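Local coordinates for sortase B (Streptococcus pyogenes, PDB 3PSQ), which is a class B sortase involved in pilus assembly, probably joining proteins through a cysteine acyl-thioester intermediate, at residues 86-100 with 180-192. Numbering follows the deposited sequence.
Sequences EDKYSLIYAHHMAGN and NESRFVALSTCED. With ZN (zinc ion), chain L; ZN (zinc ion), chain R; ACY (acetic acid), chain H; EDO (1,2-ethanediol), chain E.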
loop_
_atom_site.group_PDB
_atom_site.type_symbol
_atom_site.label_atom_id
_atom_site.label_comp_id
_atom_site.label_asym_id
_atom_site.label_seq_id
_atom_site.Cartn_x
_atom_site.Cartn_y
_atom_site.Cartn_z
ATOM N N GLU A 86 -9.901 -4.275 -7.775
ATOM C CA GLU A 86 -10.235 -5.498 -8.554
ATOM C C GLU A 86 -9.000 -6.180 -9.154
ATOM O O GLU A 86 -9.026 -7.366 -9.493
ATOM C CB GLU A 86 -11.140 -5.155 -9.756
ATOM C CG GLU A 86 -12.615 -4.813 -9.485
ATOM C CD GLU A 86 -13.319 -4.305 -10.747
ATOM O OE1 GLU A 86 -13.274 -5.000 -11.801
ATOM O OE2 GLU A 86 -13.908 -3.208 -10.698
ATOM N N ASP A 87 -7.927 -5.408 -9.346
ATOM C CA ASP A 87 -6.694 -5.922 -9.941
ATOM C C ASP A 87 -6.063 -6.978 -9.075
ATOM O O ASP A 87 -6.383 -7.088 -7.883
ATOM C CB ASP A 87 -5.694 -4.793 -10.158
ATOM C CG ASP A 87 -6.132 -3.837 -11.224
ATOM O OD1 ASP A 87 -7.019 -4.198 -12.022
ATOM O OD2 ASP A 87 -5.610 -2.719 -11.278
ATOM N N LYS A 88 -5.183 -7.774 -9.671
ATOM C CA LYS A 88 -4.448 -8.786 -8.899
ATOM C C LYS A 88 -3.591 -8.171 -7.798
ATOM O O LYS A 88 -3.329 -8.792 -6.767
ATOM C CB LYS A 88 -3.519 -9.596 -9.808
ATOM C CG LYS A 88 -4.256 -10.620 -10.656
ATOM C CD LYS A 88 -4.629 -11.863 -9.798
ATOM C CE LYS A 88 -5.664 -12.746 -10.508
ATOM N NZ LYS A 88 -5.186 -13.126 -11.878
ATOM N N TYR A 89 -3.137 -6.957 -8.049
ATOM C CA TYR A 89 -2.108 -6.344 -7.234
ATOM C C TYR A 89 -2.283 -4.835 -7.240
ATOM O O TYR A 89 -2.054 -4.156 -8.261
ATOM C CB TYR A 89 -0.748 -6.697 -7.809
ATOM C CG TYR A 89 0.433 -6.202 -7.039
ATOM C CD1 TYR A 89 0.874 -6.879 -5.922
ATOM C CD2 TYR A 89 1.156 -5.080 -7.461
ATOM C CE1 TYR A 89 1.982 -6.453 -5.212
ATOM C CE2 TYR A 89 2.286 -4.648 -6.760
ATOM C CZ TYR A 89 2.704 -5.353 -5.637
ATOM O OH TYR A 89 3.819 -4.973 -4.909
ATOM N N SER A 90 -2.725 -4.331 -6.100
ATOM C CA SER A 90 -2.907 -2.915 -5.917
ATOM C C SER A 90 -1.760 -2.395 -5.048
ATOM O O SER A 90 -1.521 -2.904 -3.945
ATOM C CB SER A 90 -4.266 -2.636 -5.298
ATOM O OG SER A 90 -5.301 -3.108 -6.161
ATOM N N LEU A 91 -1.038 -1.404 -5.583
ATOM C CA LEU A 91 0.129 -0.822 -4.919
ATOM C C LEU A 91 -0.214 0.573 -4.379
ATOM O O LEU A 91 -0.602 1.515 -5.130
ATOM C CB LEU A 91 1.321 -0.755 -5.867
ATOM C CG LEU A 91 2.616 -0.173 -5.280
ATOM C CD1 LEU A 91 3.200 -0.951 -4.052
ATOM C CD2 LEU A 91 3.626 -0.020 -6.386
ATOM N N ILE A 92 -0.146 0.663 -3.066
ATOM C CA ILE A 92 -0.286 1.935 -2.374
ATOM C C ILE A 92 1.114 2.367 -1.897
ATOM O O ILE A 92 1.816 1.639 -1.183
ATOM C CB ILE A 92 -1.276 1.846 -1.191
ATOM C CG1 ILE A 92 -2.669 1.469 -1.717
ATOM C CG2 ILE A 92 -1.297 3.185 -0.415
ATOM C CD1 ILE A 92 -3.772 1.339 -0.659
ATOM N N TYR A 93 1.523 3.540 -2.345
ATOM C CA TYR A 93 2.900 3.971 -2.229
ATOM C C TYR A 93 2.962 5.369 -1.596
ATOM O O TYR A 93 1.971 6.136 -1.622
ATOM C CB TYR A 93 3.542 3.981 -3.657
ATOM C CG TYR A 93 5.028 4.125 -3.644
ATOM C CD1 TYR A 93 5.844 3.034 -3.394
ATOM C CD2 TYR A 93 5.620 5.382 -3.838
ATOM C CE1 TYR A 93 7.230 3.161 -3.330
ATOM C CE2 TYR A 93 7.002 5.521 -3.785
ATOM C CZ TYR A 93 7.807 4.414 -3.538
ATOM O OH TYR A 93 9.192 4.551 -3.493
ATOM N N ALA A 94 4.100 5.671 -0.969
ATOM C CA ALA A 94 4.424 7.050 -0.538
ATOM C C ALA A 94 5.847 7.360 -0.945
ATOM O O ALA A 94 6.720 6.517 -0.791
ATOM C CB ALA A 94 4.226 7.257 0.995
ATOM N N HIS A 95 6.065 8.540 -1.526
ATOM C CA HIS A 95 7.413 9.013 -1.782
ATOM C C HIS A 95 8.129 9.352 -0.469
ATOM O O HIS A 95 7.559 9.252 0.626
ATOM C CB HIS A 95 7.385 10.229 -2.729
ATOM C CG HIS A 95 7.110 9.855 -4.152
ATOM N ND1 HIS A 95 8.101 9.418 -5.007
ATOM C CD2 HIS A 95 5.958 9.837 -4.865
ATOM C CE1 HIS A 95 7.571 9.146 -6.185
ATOM N NE2 HIS A 95 6.273 9.370 -6.117
ATOM N N HIS A 96 9.392 9.735 -0.577
ATOM C CA HIS A 96 10.227 9.880 0.609
ATOM C C HIS A 96 9.613 10.703 1.737
ATOM O O HIS A 96 9.582 10.244 2.888
ATOM C CB HIS A 96 11.609 10.442 0.210
ATOM C CG HIS A 96 12.423 10.964 1.361
ATOM N ND1 HIS A 96 13.182 10.143 2.166
ATOM C CD2 HIS A 96 12.646 12.227 1.799
ATOM C CE1 HIS A 96 13.829 10.875 3.065
ATOM N NE2 HIS A 96 13.516 12.143 2.865
ATOM N N MET A 97 9.151 11.919 1.454
ATOM C CA MET A 97 8.591 12.741 2.525
ATOM C C MET A 97 7.303 12.160 3.132
ATOM O O MET A 97 7.244 11.971 4.359
ATOM C CB MET A 97 8.385 14.218 2.117
ATOM C CG MET A 97 9.689 15.012 1.878
ATOM S SD MET A 97 10.761 15.173 3.358
ATOM C CE MET A 97 9.511 15.243 4.681
ATOM N N ALA A 98 6.280 11.919 2.293
ATOM C CA ALA A 98 5.041 11.321 2.745
ATOM C C ALA A 98 5.248 9.971 3.439
ATOM O O ALA A 98 4.489 9.607 4.331
ATOM C CB ALA A 98 4.048 11.175 1.616
ATOM N N GLY A 99 6.267 9.229 3.030
ATOM C CA GLY A 99 6.525 7.947 3.632
ATOM C C GLY A 99 7.024 8.133 5.054
ATOM O O GLY A 99 6.526 7.473 5.984
ATOM N N ASN A 100 8.032 9.004 5.223
ATOM C CA ASN A 100 8.505 9.382 6.544
ATOM C C ASN A 100 7.394 9.992 7.403
ATOM O O ASN A 100 7.298 9.682 8.568
ATOM C CB ASN A 100 9.697 10.353 6.457
ATOM C CG ASN A 100 11.043 9.626 6.338
ATOM O OD1 ASN A 100 11.667 9.306 7.338
ATOM N ND2 ASN A 100 11.488 9.373 5.106
ATOM N N ASN A 180 -6.134 -18.900 -7.549
ATOM C CA ASN A 180 -5.671 -18.058 -8.658
ATOM C C ASN A 180 -6.577 -16.835 -8.875
ATOM O O ASN A 180 -6.264 -15.942 -9.683
ATOM C CB ASN A 180 -5.426 -18.872 -9.942
ATOM C CG ASN A 180 -4.001 -19.427 -10.018
ATOM O OD1 ASN A 180 -3.101 -18.780 -10.549
ATOM N ND2 ASN A 180 -3.802 -20.630 -9.485
ATOM N N GLU A 181 -7.666 -16.769 -8.120
ATOM C CA GLU A 181 -8.529 -15.591 -8.171
ATOM C C GLU A 181 -8.183 -14.594 -7.048
ATOM O O GLU A 181 -8.696 -13.475 -7.031
ATOM C CB GLU A 181 -10.015 -15.982 -8.134
ATOM C CG GLU A 181 -10.384 -17.220 -8.974
ATOM C CD GLU A 181 -10.311 -16.988 -10.472
ATOM O OE1 GLU A 181 -11.071 -16.141 -10.984
ATOM O OE2 GLU A 181 -9.510 -17.676 -11.140
ATOM N N SER A 182 -7.297 -14.992 -6.125
ATOM C CA SER A 182 -6.831 -14.124 -5.015
ATOM C C SER A 182 -6.282 -12.773 -5.461
ATOM O O SER A 182 -5.529 -12.687 -6.427
ATOM C CB SER A 182 -5.748 -14.832 -4.178
ATOM O OG SER A 182 -6.287 -15.919 -3.442
ATOM N N ARG A 183 -6.651 -11.717 -4.748
ATOM C CA ARG A 183 -6.117 -10.376 -5.025
ATOM C C ARG A 183 -5.212 -9.863 -3.898
ATOM O O ARG A 183 -5.405 -10.163 -2.716
ATOM C CB ARG A 183 -7.244 -9.371 -5.256
ATOM C CG ARG A 183 -8.151 -9.646 -6.447
ATOM C CD ARG A 183 -9.294 -8.618 -6.432
ATOM N NE ARG A 183 -10.383 -9.079 -5.582
ATOM C CZ ARG A 183 -11.241 -8.314 -4.905
ATOM N NH1 ARG A 183 -11.180 -6.988 -4.940
ATOM N NH2 ARG A 183 -12.186 -8.902 -4.170
ATOM N N PHE A 184 -4.258 -9.025 -4.267
ATOM C CA PHE A 184 -3.227 -8.591 -3.324
ATOM C C PHE A 184 -3.198 -7.076 -3.184
ATOM O O PHE A 184 -3.649 -6.363 -4.062
ATOM C CB PHE A 184 -1.888 -9.143 -3.778
ATOM C CG PHE A 184 -1.874 -10.644 -3.874
ATOM C CD1 PHE A 184 -1.549 -11.420 -2.766
ATOM C CD2 PHE A 184 -2.220 -11.293 -5.066
ATOM C CE1 PHE A 184 -1.559 -12.810 -2.847
ATOM C CE2 PHE A 184 -2.210 -12.688 -5.149
ATOM C CZ PHE A 184 -1.875 -13.441 -4.028
ATOM N N VAL A 185 -2.734 -6.602 -2.038
ATOM C CA VAL A 185 -2.584 -5.167 -1.791
ATOM C C VAL A 185 -1.285 -4.966 -1.039
ATOM O O VAL A 185 -1.005 -5.649 -0.031
ATOM C CB VAL A 185 -3.748 -4.510 -1.000
ATOM C CG1 VAL A 185 -3.493 -3.018 -0.895
ATOM C CG2 VAL A 185 -5.041 -4.691 -1.689
ATOM N N ALA A 186 -0.482 -4.051 -1.572
ATOM C CA ALA A 186 0.829 -3.767 -1.048
ATOM C C ALA A 186 0.863 -2.299 -0.610
ATOM O O ALA A 186 0.263 -1.428 -1.252
ATOM C CB ALA A 186 1.873 -4.036 -2.121
ATOM N N LEU A 187 1.498 -2.057 0.523
ATOM C CA LEU A 187 1.765 -0.718 1.018
ATOM C C LEU A 187 3.288 -0.591 1.094
ATOM O O LEU A 187 3.967 -1.461 1.637
ATOM C CB LEU A 187 1.190 -0.502 2.420
ATOM C CG LEU A 187 -0.138 -1.122 2.821
ATOM C CD1 LEU A 187 -0.275 -1.044 4.377
ATOM C CD2 LEU A 187 -1.274 -0.405 2.099
ATOM N N SER A 188 3.809 0.521 0.593
ATOM C CA SER A 188 5.245 0.654 0.409
ATOM C C SER A 188 5.761 2.107 0.516
ATOM O O SER A 188 5.069 3.082 0.158
ATOM C CB SER A 188 5.608 0.098 -0.976
ATOM O OG SER A 188 7.008 -0.027 -1.130
ATOM N N THR A 189 7.006 2.227 0.969
ATOM C CA THR A 189 7.728 3.455 0.871
ATOM C C THR A 189 9.229 3.159 0.936
ATOM O O THR A 189 9.643 2.008 0.801
ATOM C CB THR A 189 7.246 4.511 1.927
ATOM O OG1 THR A 189 7.872 5.764 1.642
ATOM C CG2 THR A 189 7.534 4.061 3.346
ATOM N N CYS A 190 10.038 4.205 1.105
ATOM C CA CYS A 190 11.474 4.027 1.261
ATOM C C CYS A 190 11.867 3.483 2.641
ATOM O O CYS A 190 11.101 3.505 3.594
ATOM C CB CYS A 190 12.193 5.346 1.025
ATOM S SG CYS A 190 11.701 6.650 2.173
ATOM N N GLU A 191 13.087 2.986 2.724
ATOM C CA GLU A 191 13.682 2.682 4.003
ATOM C C GLU A 191 15.076 3.318 3.971
ATOM O O GLU A 191 16.025 2.701 3.492
ATOM C CB GLU A 191 13.730 1.166 4.197
ATOM C CG GLU A 191 14.026 0.703 5.605
ATOM C CD GLU A 191 13.288 -0.586 5.927
ATOM O OE1 GLU A 191 13.163 -1.445 5.007
ATOM O OE2 GLU A 191 12.829 -0.739 7.098
ATOM N N ASP A 192 15.185 4.559 4.455
ATOM C CA ASP A 192 16.425 5.364 4.309
ATOM C C ASP A 192 17.675 4.839 5.032
ATOM O O ASP A 192 18.728 5.480 4.959
ATOM C CB ASP A 192 16.219 6.824 4.738
ATOM C CG ASP A 192 15.084 7.495 4.004
ATOM O OD1 ASP A 192 15.008 7.414 2.744
ATOM O OD2 ASP A 192 14.250 8.104 4.708
HETATM ZN ZN ZN L . 13.397 8.122 1.895
HETATM ZN ZN ZN R . 10.034 9.587 -4.934
HETATM C C ACY H . 10.555 7.527 -3.206
HETATM O O ACY H . 10.034 6.808 -4.122
HETATM O OXT ACY H . 10.678 8.770 -3.313
HETATM C CH3 ACY H . 10.975 6.883 -1.907
HETATM C C1 EDO E . 9.269 5.403 6.280
HETATM O O1 EDO E . 10.439 6.074 6.744
HETATM C C2 EDO E . 9.341 3.911 6.630
HETATM O O2 EDO E . 10.660 3.340 6.448
HETATM O O HOH W 1 -5.674 -5.664 -5.453
HETATM O O HOH W 2 13.729 7.402 7.764
HETATM O O HOH W 3 14.419 8.032 -0.132
#
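The probable sortase active site lies at the C-terminal ends of the parallel strands 89-93 and 184-190, where His-96, Cys-190, the predicted acyl-thioester residue, and Asp-192 hold a zinc ion. His-96 ND1 binds it at 2.0 Å and Cys-190 SG at 2.3 Å; Asp-192 OD1 and a water also bind it. A soft sulfur, an imidazole nitrogen and a carboxylate oxygen all suit zinc. SG of Cys-190 stands between its backbone N and carbonyl carbon (chi1 60°), which turns it to the metal. The other carboxylate oxygen, Asp-192 OD2, takes a nearly straight bond (175°) from Asn-100 ND2 at 3.1 Å, amide and carboxylate almost coplanar. That same ND2 also gives a bond to His-96 O, so one amide steadies the aspartate against the start of helix 96-102. Thr-189 OG1 donates to Ala-94 O at 2.8 Å, from above the carbonyl plane, and lies 3.2 Å from Gly-99 CA; a residue without a side chain lets the helix come this near.

His-95, the predicted proton donor/acceptor, sits at the helix N-cap with Tyr-93 CE2 over one ring face. Its NE2 bonds to Asn-57 O, while ND1 and an oxygen of an acetic acid molecule, probably from the crystallisation liquor, bind a second zinc ion.

Behind the site, backbone bonds zip the strands, among them Ile-92 N to Ala-186 O at 2.8 Å. On one face small Ala-186 leaves room for larger neighbours: its CB meets Leu-91 CD1 at 3.9 Å and the phenol end of Tyr-89, whose OH bonds to Leu-148 O. On the other, Ile-92 and Leu-187 lie side by side, packing toward strand 120-125. Bringing the predicted catalytic histidine and cysteine together at the C-terminal ends of adjacent parallel strands is characteristic of the sortase beta-barrel fold.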